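FprA (Mycobacterium tuberculosis, PDB 1LQT) is an FAD-dependent NADPH-ferredoxin reductase that exchanges electrons between NADP(H) and ferredoxin and may supply electrons to P450 systems. Local coordinates at residues Asp231-Glu236 / Gln247-Leu252; Glu30-Ala35 / Thr381-Leu386; Ser21-Ala26 / Glu68-Asp73. All coordinates share one frame; numbering follows the deposited sequence.

Interaction 1 of 3, residues Asp231-Glu236 / Gln247-Leu252; sequences DGITDE and QNIKVL
Ile249 reaches from helix 243-256 toward the start of helix 235-241, where Ile233 of the preceding loop and Asp235 of the first turn receive it. Both helices belong to the connection between strands 221-224 and 265-270, neighbours in a parallel sheet, so the contact lies within a beta-alpha-beta crossover of the Rossmann-type NADP-binding domain. From CB, which points across the gap, the Ile249 side chain divides in two. CG1 stands anti to the carbonyl carbon (chi1 -65°) and carries CD1, the methyl that meets the branch methyl of Ile233: CD1 of Ile249 is 4.2 Å from CG2 of Ile233, a light apolar touch. The other branch, CG2, is directed at Asp235, whose OD1 lies 4.0 Å from this methyl. The aspartate side chain runs at a slant to that of Ile249, and the oxygen brushes the methyl while its polar partner lies elsewhere: Arg253, one turn further along the helix of Ile249, forms a salt bridge to Asp235 OD1 through NH2. The same NH2 also donates to Ile233 O, so one guanidinium nitrogen ties both residues that Ile249 touches back to its helix. Pro202 and Leu203 pack on Ile249 from a loop, and Leu203 touches Ile233 as well. The bound 4-oxo-NADP is about 13 Å from the Ile249 side chain. Between Ile233 and Asp235, Thr234 turns its CB away and sits at the N-cap of helix 235-241, its side chain capping a backbone N further along, while OG1 is also hydrogen-bonded to Asp237 OD2.

Interaction 2 of 3, residues Glu30-Ala35 / Thr381-Leu386; sequences EDLDMA and TLIKNL
Met34 lays its terminal methyl against the outer arm of Ile383: CE is 3.9 Å from Ile383 CG1 and 4.0 Å from Ile383 CD1, nearly centred over that bond. This holds for one of two modelled Met34 conformers. A bend at chi2 (-72°) swings SD and CE out toward helix 370-391, so that the methionine lies askew across the isoleucine. Leu32, two residues earlier and on the same side of the extended chain, meets the other branch of Ile383, with its CD2 4.3 Å from Ile383 CG2. Ile383 therefore uses both branches, CG1-CD1 on the methionine and CG2 on the leucine, and the contact is wholly apolar. Ala25 of helix 13-28 touches both Leu32 and Ile383, while Leu22 and Ala26 of that helix pack on Met34. Ile6 of strand 4-9 also lies against Met34, and Leu386, nearly a turn on from Ile383, packs on Tyr4 of the same strand. Helix 370-391 thus lies beside helix 13-28 on one face of the sheet containing strands 4-9 and 34-40. Such layering of helices over the parallel strands of a sheet is typical of the Rossmann-type fold, here that of the FAD-binding domain.

Interaction 3 of 3, residues Ser21-Ala26 / Glu68-Asp73; sequences SLLKAA and EKTAED
Leu23 and Asp73 reach for each other head-on from the two sides and meet at a single methyl. CD1 of the leucine sits over the flat of the carboxylate, with Asp73 OD2 at 3.9 Å from Leu23 CD1 and Asp73 CG equally near. Asp73 CB is 4.0 Å from the same Leu23 CD1, so the methyl rests on the stem as well as on the head of the aspartate. The torsions on both sides bring this about. On the leucine, chi1 of -64° and an extended chi2 project CD1 straight outward from helix 13-28; on the aspartate, CG lies anti to the backbone nitrogen (chi1 -162°), which stretches the side chain back toward that helix. Thr70 adds a looser touch, its CG2 being 4.2 Å from Leu23 CD1. Within these segments Leu23 alone makes the contact from helix 13-28, facing Thr70 of helix 64-71 and Asp73, three residues further on. The carboxylate makes only van der Waals contact with the methyl; its charge is met by Arg75, whose NH2 forms a salt bridge to Asp73 OD2. Arg75 also packs on Leu23, so the ion pair and the leucine share a border. Toward the sheet, Leu23 leans on Val36 of strand 34-40. Helix 13-28 links strand 4-9 to strand 34-40, and helix 64-71 leads from strand 34-40 to strand 76-80, all three strands being parallel neighbours. The contact therefore joins the helices of two successive beta-alpha-beta crossovers, the arrangement typical of a Rossmann-type fold, here the one that binds FAD.

Interactions 2 and 3 share the FAD-binding domain and touch each other: Ile383 CD1 is 3.4 Å from Ala25 CB, and helix 13-28 packs on both helix 370-391 and the start of strand 34-40. Interaction 1 stands apart in the NADP-binding domain, its nearest atoms about 33 Å from interaction 2 and about 30 Å from interaction 3. Interaction 2 is the buried one and wholly apolar, a methionine methyl and two branched aliphatic side chains. The other two lie partly open, and each pairs a branched aliphatic residue with an aspartate whose charge is answered by an arginine just outside the segments, Arg253 in interaction 1 and Arg75 in interaction 3.

Interaction 1 of 3, residues Asp231-Glu236 / Gln247-Leu252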
ATOM      1  N   ASP A 231      12.752  14.280 -25.590  1.00  9.62           N
ATOM      2  CA  ASP A 231      12.543  14.519 -27.018  1.00  9.68           C
ATOM      3  C   ASP A 231      11.233  13.884 -27.418  1.00  9.64           C
ATOM      4  O   ASP A 231      10.918  12.750 -27.048  1.00 10.99           O
ATOM      5  CB  ASP A 231      13.684  13.892 -27.827  1.00  9.49           C
ATOM      6  CG  ASP A 231      13.600  14.145 -29.307  1.00  9.29           C
ATOM      7  OD1 ASP A 231      12.957  15.157 -29.711  1.00  9.95           O
ATOM      8  OD2 ASP A 231      14.170  13.342 -30.066  1.00  9.78           O
ATOM      9  N   GLY A 232      10.419  14.640 -28.136  1.00 10.42           N
ATOM     10  CA  GLY A 232       9.109  14.182 -28.553  1.00 10.65           C
ATOM     11  C   GLY A 232       8.045  14.344 -27.487  1.00 10.74           C
ATOM     12  O   GLY A 232       6.913  13.933 -27.718  1.00 12.03           O
ATOM     13  N   ILE A 233       8.413  14.913 -26.345  1.00 10.53           N
ATOM     14  CA  ILE A 233       7.512  15.115 -25.197  1.00 10.88           C
ATOM     15  C   ILE A 233       7.188  16.593 -25.197  1.00 10.93           C
ATOM     16  O   ILE A 233       8.058  17.395 -24.878  1.00 11.94           O
ATOM     17  CB  ILE A 233       8.180  14.658 -23.893  1.00 11.61           C
ATOM     18  CG1 ILE A 233       8.710  13.214 -24.019  1.00 12.70           C
ATOM     19  CG2 ILE A 233       7.213  14.775 -22.728  1.00 12.49           C
ATOM     20  CD1 ILE A 233       7.705  12.213 -24.514  1.00 13.35           C
ATOM     21  N   THR A 234       5.955  16.951 -25.525  1.00 11.43           N
ATOM     22  CA  THR A 234       5.590  18.338 -25.702  1.00 11.73           C
ATOM     23  C   THR A 234       4.671  18.823 -24.620  1.00 12.17           C
ATOM     24  O   THR A 234       3.904  18.065 -24.018  1.00 12.16           O
ATOM     25  CB  THR A 234       4.980  18.615 -27.111  1.00 12.85           C
ATOM     26  OG1 THR A 234       3.629  18.111 -27.178  1.00 13.54           O
ATOM     27  CG2 THR A 234       5.782  17.994 -28.234  1.00 12.54           C
ATOM     28  N   ASP A 235       4.769  20.110 -24.352  1.00 13.27           N
ATOM     29  CA  ASP A 235       3.892  20.713 -23.388  1.00 14.32           C
ATOM     30  C   ASP A 235       2.444  20.612 -23.845  1.00 14.49           C
ATOM     31  O   ASP A 235       1.575  20.414 -22.999  1.00 14.96           O
ATOM     32  CB  ASP A 235       4.263  22.165 -23.164  1.00 15.21           C
ATOM     33  CG  ASP A 235       5.568  22.345 -22.379  1.00 19.20           C
ATOM     34  OD1 ASP A 235       6.155  21.348 -21.852  1.00 19.50           O
ATOM     35  OD2 ASP A 235       6.052  23.504 -22.226  1.00 23.33           O
ATOM     36  N   GLU A 236       2.196  20.744 -25.144  1.00 14.92           N
ATOM     37  CA  GLU A 236       0.854  20.618 -25.678  1.00 15.72           C
ATOM     38  C   GLU A 236       0.263  19.252 -25.352  1.00 14.86           C
ATOM     39  O   GLU A 236      -0.861  19.147 -24.855  1.00 15.49           O
ATOM     40  CB  GLU A 236       0.819  20.874 -27.187  1.00 16.83           C
ATOM     41  CG  GLU A 236      -0.582  20.641 -27.765  1.00 21.32           C
ATOM     42  CD  GLU A 236      -0.733  20.920 -29.259  1.00 25.17           C
ATOM     43  OE1 GLU A 236      -0.061  21.846 -29.775  1.00 28.52           O
ATOM     44  OE2 GLU A 236      -1.549  20.201 -29.929  1.00 27.28           O
ATOM     45  N   GLN A 247       2.038  19.695 -15.001  1.00 14.20           N
ATOM     46  CA  GLN A 247       2.925  20.101 -13.926  1.00 13.69           C
ATOM     47  C   GLN A 247       4.118  19.159 -13.820  1.00 12.79           C
ATOM     48  O   GLN A 247       5.240  19.588 -13.595  1.00 13.16           O
ATOM     49  CB  GLN A 247       2.181  20.236 -12.589  1.00 14.43           C
ATOM     50  CG  GLN A 247       1.074  21.266 -12.607  1.00 17.13           C
ATOM     51  CD  GLN A 247       1.565  22.639 -12.991  1.00 21.67           C
ATOM     52  OE1 GLN A 247       2.582  23.107 -12.480  1.00 24.13           O
ATOM     53  NE2 GLN A 247       0.830  23.302 -13.880  1.00 25.75           N
ATOM     54  N   ASN A 248       3.871  17.868 -13.963  1.00 12.38           N
ATOM     55  CA  ASN A 248       4.943  16.895 -13.897  1.00 11.69           C
ATOM     56  C   ASN A 248       6.012  17.204 -14.946  1.00 11.32           C
ATOM     57  O   ASN A 248       7.198  17.124 -14.649  1.00 11.75           O
ATOM     58  CB  ASN A 248       4.432  15.492 -14.173  1.00 10.96           C
ATOM     59  CG  ASN A 248       3.697  14.851 -13.032  1.00 10.95           C
ATOM     60  OD1 ASN A 248       3.597  15.388 -11.929  1.00 11.20           O
ATOM     61  ND2 ASN A 248       3.185  13.662 -13.308  1.00 11.14           N
ATOM     62  N   ILE A 249       5.592  17.483 -16.177  1.00 12.11           N
ATOM     63  CA  ILE A 249       6.566  17.672 -17.240  1.00 12.48           C
ATOM     64  C   ILE A 249       7.382  18.935 -16.967  1.00 12.16           C
ATOM     65  O   ILE A 249       8.577  18.957 -17.230  1.00 12.83           O
ATOM     66  CB  ILE A 249       5.886  17.664 -18.618  1.00 12.74           C
ATOM     67  CG1 ILE A 249       5.265  16.302 -18.920  1.00 15.01           C
ATOM     68  CG2 ILE A 249       6.858  18.049 -19.734  1.00 13.83           C
ATOM     69  CD1 ILE A 249       6.129  15.101 -18.678  1.00 16.67           C
ATOM     70  N   LYS A 250       6.767  19.973 -16.404  1.00 12.90           N
ATOM     71  CA  LYS A 250       7.533  21.170 -16.044  1.00 13.79           C
ATOM     72  C   LYS A 250       8.639  20.814 -15.056  1.00 13.11           C
ATOM     73  O   LYS A 250       9.772  21.257 -15.161  1.00 12.59           O
ATOM     74  CB  LYS A 250       6.609  22.237 -15.441  1.00 15.97           C
ATOM     75  CG  LYS A 250       5.671  22.899 -16.426  1.00 21.30           C
ATOM     76  CD  LYS A 250       4.664  23.825 -15.721  1.00 27.97           C
ATOM     77  CE  LYS A 250       3.583  24.376 -16.674  1.00 31.45           C
ATOM     78  NZ  LYS A 250       2.628  25.302 -15.951  1.00 34.50           N
ATOM     79  N   VAL A 251       8.302  19.980 -14.083  1.00 12.50           N
ATOM     80  CA  VAL A 251       9.271  19.557 -13.082  1.00 12.37           C
ATOM     81  C   VAL A 251      10.384  18.706 -13.706  1.00 11.50           C
ATOM     82  O   VAL A 251      11.563  18.913 -13.443  1.00 11.70           O
ATOM     83  CB  VAL A 251       8.575  18.829 -11.942  1.00 12.16           C
ATOM     84  CG1 VAL A 251       9.581  18.203 -11.009  1.00 12.96           C
ATOM     85  CG2 VAL A 251       7.648  19.791 -11.189  1.00 13.92           C
ATOM     86  N   LEU A 252      10.008  17.779 -14.578  1.00 11.30           N
ATOM     87  CA  LEU A 252      11.001  16.944 -15.229  1.00 11.02           C
ATOM     88  C   LEU A 252      11.946  17.773 -16.109  1.00 11.19           C
ATOM     89  O   LEU A 252      13.128  17.508 -16.147  1.00 11.78           O
ATOM     90  CB  LEU A 252      10.343  15.840 -16.058  1.00 11.85           C
ATOM     91  CG  LEU A 252       9.527  14.817 -15.271  1.00 12.53           C
ATOM     92  CD1 LEU A 252       8.980  13.806 -16.251  1.00 15.29           C
ATOM     93  CD2 LEU A 252      10.306  14.116 -14.161  1.00 14.52           C
TER

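Interaction 2 of 3, residues Glu30-Ala35 / Thr381-Leu386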
ATOM      1  N   GLU A  30     -33.430   7.656  12.259  1.00 16.63           N
ATOM      2  CA  GLU A  30     -34.258   7.048  13.281  1.00 17.82           C
ATOM      3  C   GLU A  30     -34.430   5.561  13.026  1.00 16.76           C
ATOM      4  O   GLU A  30     -34.461   5.117  11.866  1.00 16.70           O
ATOM      5  CB  GLU A  30     -35.635   7.719  13.317  1.00 19.56           C
ATOM      6  CG  GLU A  30     -35.574   9.229  13.463  1.00 25.19           C
ATOM      7  CD  GLU A  30     -35.267   9.676  14.879  1.00 32.56           C
ATOM      8  OE1 GLU A  30     -35.145   8.807  15.776  1.00 38.15           O
ATOM      9  OE2 GLU A  30     -35.157  10.908  15.104  1.00 38.14           O
ATOM     10  N   ASP A  31     -34.527   4.790  14.098  1.00 16.24           N
ATOM     11  CA  ASP A  31     -34.720   3.350  14.009  0.50 16.43           C
ATOM     12  C   ASP A  31     -33.638   2.626  13.223  1.00 16.00           C
ATOM     13  O   ASP A  31     -33.893   1.695  12.479  1.00 17.82           O
ATOM     14  CB  ASP A  31     -36.091   3.102  13.379  0.50 16.62           C
ATOM     15  CG  ASP A  31     -37.204   3.727  14.201  0.50 17.49           C
ATOM     16  OD1 ASP A  31     -37.264   3.449  15.424  0.50 18.47           O
ATOM     17  OD2 ASP A  31     -38.017   4.536  13.727  0.50 19.79           O
ATOM     18  N   LEU A  32     -32.417   3.102  13.403  1.00 15.71           N
ATOM     19  CA  LEU A  32     -31.241   2.514  12.785  1.00 14.57           C
ATOM     20  C   LEU A  32     -30.082   2.659  13.765  1.00 14.14           C
ATOM     21  O   LEU A  32     -29.657   3.760  14.071  1.00 14.49           O
ATOM     22  CB  LEU A  32     -30.897   3.213  11.489  1.00 14.90           C
ATOM     23  CG  LEU A  32     -29.715   2.596  10.732  1.00 16.86           C
ATOM     24  CD1 LEU A  32     -29.946   1.169  10.342  1.00 18.77           C
ATOM     25  CD2 LEU A  32     -29.359   3.432   9.500  1.00 17.86           C
ATOM     26  N   ASP A  33     -29.621   1.543  14.268  1.00 14.26           N
ATOM     27  CA  ASP A  33     -28.502   1.509  15.191  1.00 15.01           C
ATOM     28  C   ASP A  33     -27.443   0.562  14.639  1.00 14.17           C
ATOM     29  O   ASP A  33     -27.773  -0.369  13.917  1.00 13.69           O
ATOM     30  CB  ASP A  33     -28.984   1.057  16.573  1.00 16.89           C
ATOM     31  CG  ASP A  33     -30.251   1.780  17.014  1.00 22.31           C
ATOM     32  OD1 ASP A  33     -30.182   2.982  17.216  1.00 23.61           O
ATOM     33  OD2 ASP A  33     -31.376   1.224  17.153  1.00 30.38           O
ATOM     34  N   MET A  34     -26.192   0.810  14.994  1.00 14.41           N
ATOM     35  CA  MET A  34     -25.062   0.094  14.434  1.00 13.95           C
ATOM     36  C   MET A  34     -24.065  -0.303  15.508  1.00 13.84           C
ATOM     37  O   MET A  34     -23.808   0.430  16.457  1.00 15.11           O
ATOM     38  CB  MET A  34     -24.315   0.930  13.393  0.50 14.84           C
ATOM     39  CG  MET A  34     -24.974   0.988  12.029  0.50 13.15           C
ATOM     40  SD  MET A  34     -24.902  -0.528  11.058  0.50 12.06           S
ATOM     41  CE  MET A  34     -25.841   0.070   9.649  0.50 12.83           C
ATOM     42  N   ALA A  35     -23.470  -1.467  15.318  1.00 13.29           N
ATOM     43  CA  ALA A  35     -22.338  -1.968  16.101  1.00 13.16           C
ATOM     44  C   ALA A  35     -21.341  -2.430  15.045  1.00 12.17           C
ATOM     45  O   ALA A  35     -21.704  -3.182  14.147  1.00 13.83           O
ATOM     46  CB  ALA A  35     -22.750  -3.116  16.981  1.00 14.42           C
ATOM     47  N   THR A 381     -25.156   1.105  -0.189  1.00 14.57           N
ATOM     48  CA  THR A 381     -25.737  -0.132  -0.731  1.00 14.39           C
ATOM     49  C   THR A 381     -26.052  -1.148   0.365  1.00 12.92           C
ATOM     50  O   THR A 381     -27.133  -1.740   0.401  1.00 13.01           O
ATOM     51  CB  THR A 381     -24.756  -0.777  -1.736  1.00 15.24           C
ATOM     52  OG1 THR A 381     -24.476   0.124  -2.810  1.00 20.34           O
ATOM     53  CG2 THR A 381     -25.351  -2.017  -2.361  1.00 15.76           C
ATOM     54  N   LEU A 382     -25.079  -1.368   1.247  1.00 11.56           N
ATOM     55  CA  LEU A 382     -25.223  -2.276   2.363  1.00 11.24           C
ATOM     56  C   LEU A 382     -26.439  -1.919   3.215  1.00 11.76           C
ATOM     57  O   LEU A 382     -27.251  -2.791   3.570  1.00 12.36           O
ATOM     58  CB  LEU A 382     -23.924  -2.223   3.179  1.00 10.81           C
ATOM     59  CG  LEU A 382     -23.795  -3.055   4.437  1.00 11.29           C
ATOM     60  CD1 LEU A 382     -22.334  -3.179   4.804  1.00 11.77           C
ATOM     61  CD2 LEU A 382     -24.554  -2.482   5.589  1.00 11.40           C
ATOM     62  N   ILE A 383     -26.573  -0.647   3.550  1.00 11.86           N
ATOM     63  CA  ILE A 383     -27.641  -0.209   4.440  1.00 12.43           C
ATOM     64  C   ILE A 383     -28.996  -0.348   3.747  1.00 13.02           C
ATOM     65  O   ILE A 383     -29.970  -0.773   4.362  1.00 14.34           O
ATOM     66  CB  ILE A 383     -27.396   1.220   4.917  1.00 12.62           C
ATOM     67  CG1 ILE A 383     -26.214   1.195   5.891  1.00 13.14           C
ATOM     68  CG2 ILE A 383     -28.633   1.816   5.600  1.00 13.17           C
ATOM     69  CD1 ILE A 383     -25.830   2.484   6.460  1.00 14.91           C
ATOM     70  N   LYS A 384     -29.060  -0.007   2.464  1.00 13.33           N
ATOM     71  CA  LYS A 384     -30.297  -0.224   1.710  1.00 14.00           C
ATOM     72  C   LYS A 384     -30.697  -1.693   1.752  1.00 14.22           C
ATOM     73  O   LYS A 384     -31.875  -2.021   1.954  1.00 15.37           O
ATOM     74  CB  LYS A 384     -30.123   0.262   0.273  1.00 14.76           C
ATOM     75  CG  LYS A 384     -31.279  -0.093  -0.694  1.00 17.35           C
ATOM     76  CD  LYS A 384     -31.062   0.589  -2.057  1.00 23.86           C
ATOM     77  CE  LYS A 384     -32.051   0.144  -3.163  1.00 27.39           C
ATOM     78  NZ  LYS A 384     -31.701   0.814  -4.464  1.00 31.34           N
ATOM     79  N   ASN A 385     -29.723  -2.586   1.555  1.00 14.09           N
ATOM     80  CA  ASN A 385     -30.013  -4.011   1.543  1.00 13.91           C
ATOM     81  C   ASN A 385     -30.462  -4.522   2.896  1.00 14.39           C
ATOM     82  O   ASN A 385     -31.371  -5.327   2.979  1.00 16.28           O
ATOM     83  CB  ASN A 385     -28.796  -4.807   1.040  1.00 14.28           C
ATOM     84  CG  ASN A 385     -28.533  -4.626  -0.430  1.00 15.12           C
ATOM     85  OD1 ASN A 385     -27.384  -4.868  -0.889  1.00 16.97           O
ATOM     86  ND2 ASN A 385     -29.532  -4.243  -1.180  1.00 17.16           N
ATOM     87  N   LEU A 386     -29.910  -3.986   3.977  1.00 14.13           N
ATOM     88  CA  LEU A 386     -30.375  -4.407   5.301  1.00 15.11           C
ATOM     89  C   LEU A 386     -31.813  -3.982   5.533  1.00 15.78           C
ATOM     90  O   LEU A 386     -32.580  -4.730   6.119  1.00 16.79           O
ATOM     91  CB  LEU A 386     -29.514  -3.826   6.406  1.00 15.23           C
ATOM     92  CG  LEU A 386     -28.100  -4.373   6.537  1.00 16.43           C
ATOM     93  CD1 LEU A 386     -27.432  -3.646   7.671  1.00 18.94           C
ATOM     94  CD2 LEU A 386     -28.084  -5.859   6.753  1.00 18.75           C
TER

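Interaction 3 of 3, residues Ser21-Ala26 / Glu68-Asp73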
ATOM      1  N   SER A  21     -18.857   5.810   8.022  1.00 10.75           N
ATOM      2  CA  SER A  21     -20.115   5.926   7.270  1.00 11.08           C
ATOM      3  C   SER A  21     -21.256   5.150   7.938  1.00 10.97           C
ATOM      4  O   SER A  21     -22.384   5.617   7.981  1.00 11.26           O
ATOM      5  CB  SER A  21     -19.919   5.437   5.848  1.00 11.27           C
ATOM      6  OG  SER A  21     -19.064   6.273   5.116  1.00 12.17           O
ATOM      7  N   LEU A  22     -20.963   3.980   8.467  1.00 10.69           N
ATOM      8  CA  LEU A  22     -21.962   3.184   9.153  1.00 10.38           C
ATOM      9  C   LEU A  22     -22.465   3.904  10.387  1.00 10.89           C
ATOM     10  O   LEU A  22     -23.671   3.981  10.642  1.00 11.78           O
ATOM     11  CB  LEU A  22     -21.396   1.839   9.531  1.00 10.63           C
ATOM     12  CG  LEU A  22     -21.125   0.873   8.373  1.00 11.08           C
ATOM     13  CD1 LEU A  22     -20.121  -0.198   8.771  1.00 11.40           C
ATOM     14  CD2 LEU A  22     -22.427   0.251   7.849  1.00 11.24           C
ATOM     15  N   LEU A  23     -21.547   4.433  11.194  1.00 11.15           N
ATOM     16  CA  LEU A  23     -21.933   5.085  12.433  1.00 11.31           C
ATOM     17  C   LEU A  23     -22.683   6.385  12.152  1.00 12.16           C
ATOM     18  O   LEU A  23     -23.631   6.746  12.859  1.00 13.23           O
ATOM     19  CB  LEU A  23     -20.691   5.309  13.289  1.00 12.03           C
ATOM     20  CG  LEU A  23     -19.993   4.047  13.762  1.00 12.22           C
ATOM     21  CD1 LEU A  23     -18.693   4.392  14.470  1.00 15.68           C
ATOM     22  CD2 LEU A  23     -20.890   3.177  14.630  1.00 14.13           C
ATOM     23  N   LYS A  24     -22.278   7.095  11.104  1.00 12.29           N
ATOM     24  CA  LYS A  24     -22.968   8.314  10.686  1.00 13.65           C
ATOM     25  C   LYS A  24     -24.406   8.047  10.254  1.00 13.49           C
ATOM     26  O   LYS A  24     -25.303   8.799  10.588  1.00 14.45           O
ATOM     27  CB  LYS A  24     -22.209   9.012   9.560  1.00 14.97           C
ATOM     28  CG  LYS A  24     -22.867  10.278   9.038  1.00 18.39           C
ATOM     29  CD  LYS A  24     -22.073  10.854   7.870  1.00 21.80           C
ATOM     30  CE  LYS A  24     -22.022   9.939   6.639  1.00 25.71           C
ATOM     31  NZ  LYS A  24     -21.023  10.402   5.645  1.00 27.13           N
ATOM     32  N   ALA A  25     -24.603   6.968   9.514  1.00 13.05           N
ATOM     33  CA  ALA A  25     -25.949   6.575   9.121  1.00 13.18           C
ATOM     34  C   ALA A  25     -26.820   6.372  10.369  1.00 13.01           C
ATOM     35  O   ALA A  25     -27.957   6.861  10.430  1.00 13.99           O
ATOM     36  CB  ALA A  25     -25.907   5.333   8.290  1.00 13.69           C
ATOM     37  N   ALA A  26     -26.321   5.629  11.336  1.00 12.84           N
ATOM     38  CA  ALA A  26     -27.055   5.437  12.574  1.00 13.44           C
ATOM     39  C   ALA A  26     -27.334   6.766  13.282  1.00 13.75           C
ATOM     40  O   ALA A  26     -28.459   7.015  13.756  1.00 14.47           O
ATOM     41  CB  ALA A  26     -26.327   4.506  13.476  1.00 13.61           C
ATOM     42  N   GLU A  68      -8.649   7.119  14.934  1.00 10.08           N
ATOM     43  CA  GLU A  68      -8.680   6.974  16.397  1.00 10.25           C
ATOM     44  C   GLU A  68      -9.974   7.545  16.964  1.00 10.61           C
ATOM     45  O   GLU A  68     -10.555   6.975  17.871  1.00 11.18           O
ATOM     46  CB  GLU A  68      -7.479   7.660  17.027  1.00 10.43           C
ATOM     47  CG  GLU A  68      -6.182   6.913  16.733  1.00 10.33           C
ATOM     48  CD  GLU A  68      -4.950   7.622  17.246  1.00 11.11           C
ATOM     49  OE1 GLU A  68      -4.788   8.812  16.930  1.00 12.51           O
ATOM     50  OE2 GLU A  68      -4.147   6.983  17.902  1.00 11.75           O
ATOM     51  N   LYS A  69     -10.424   8.660  16.422  1.00 11.10           N
ATOM     52  CA  LYS A  69     -11.668   9.244  16.878  1.00 12.30           C
ATOM     53  C   LYS A  69     -12.836   8.304  16.589  1.00 12.35           C
ATOM     54  O   LYS A  69     -13.691   8.115  17.438  1.00 13.76           O
ATOM     55  CB  LYS A  69     -11.877  10.603  16.219  0.50 13.67           C
ATOM     56  CG  LYS A  69     -13.084  11.372  16.740  0.50 15.38           C
ATOM     57  CD  LYS A  69     -13.156  12.783  16.183  0.50 18.99           C
ATOM     58  CE  LYS A  69     -14.530  13.383  16.389  0.50 22.26           C
ATOM     59  NZ  LYS A  69     -14.882  13.340  17.826  0.50 25.23           N
ATOM     60  N   THR A  70     -12.857   7.668  15.419  1.00 11.43           N
ATOM     61  CA  THR A  70     -13.896   6.697  15.132  1.00 12.04           C
ATOM     62  C   THR A  70     -13.829   5.545  16.140  1.00 11.76           C
ATOM     63  O   THR A  70     -14.843   5.089  16.655  1.00 13.35           O
ATOM     64  CB  THR A  70     -13.728   6.197  13.707  1.00 12.22           C
ATOM     65  OG1 THR A  70     -14.015   7.274  12.815  1.00 13.57           O
ATOM     66  CG2 THR A  70     -14.687   5.043  13.382  1.00 13.99           C
ATOM     67  N   ALA A  71     -12.612   5.068  16.408  1.00 11.82           N
ATOM     68  CA  ALA A  71     -12.418   3.949  17.306  1.00 12.46           C
ATOM     69  C   ALA A  71     -12.824   4.258  18.746  1.00 12.68           C
ATOM     70  O   ALA A  71     -13.076   3.324  19.512  1.00 15.70           O
ATOM     71  CB  ALA A  71     -10.996   3.437  17.224  1.00 12.41           C
ATOM     72  N   GLU A  72     -12.925   5.530  19.111  1.00 12.97           N
ATOM     73  CA  GLU A  72     -13.383   5.898  20.450  1.00 13.51           C
ATOM     74  C   GLU A  72     -14.873   5.644  20.629  1.00 13.37           C
ATOM     75  O   GLU A  72     -15.361   5.622  21.733  1.00 15.01           O
ATOM     76  CB  GLU A  72     -13.142   7.383  20.732  1.00 15.02           C
ATOM     77  CG  GLU A  72     -11.721   7.749  21.082  1.00 17.21           C
ATOM     78  CD  GLU A  72     -11.287   7.048  22.341  1.00 19.40           C
ATOM     79  OE1 GLU A  72     -10.509   6.065  22.254  1.00 19.96           O
ATOM     80  OE2 GLU A  72     -11.728   7.472  23.447  1.00 23.56           O
ATOM     81  N   ASP A  73     -15.610   5.449  19.548  1.00 12.81           N
ATOM     82  CA  ASP A  73     -17.036   5.257  19.664  1.00 12.88           C
ATOM     83  C   ASP A  73     -17.326   3.976  20.418  1.00 12.96           C
ATOM     84  O   ASP A  73     -16.750   2.954  20.114  1.00 12.63           O
ATOM     85  CB  ASP A  73     -17.639   5.167  18.267  1.00 13.30           C
ATOM     86  CG  ASP A  73     -19.107   5.390  18.260  1.00 13.67           C
ATOM     87  OD1 ASP A  73     -19.830   4.554  18.846  1.00 14.66           O
ATOM     88  OD2 ASP A  73     -19.610   6.383  17.674  1.00 17.83           O
TER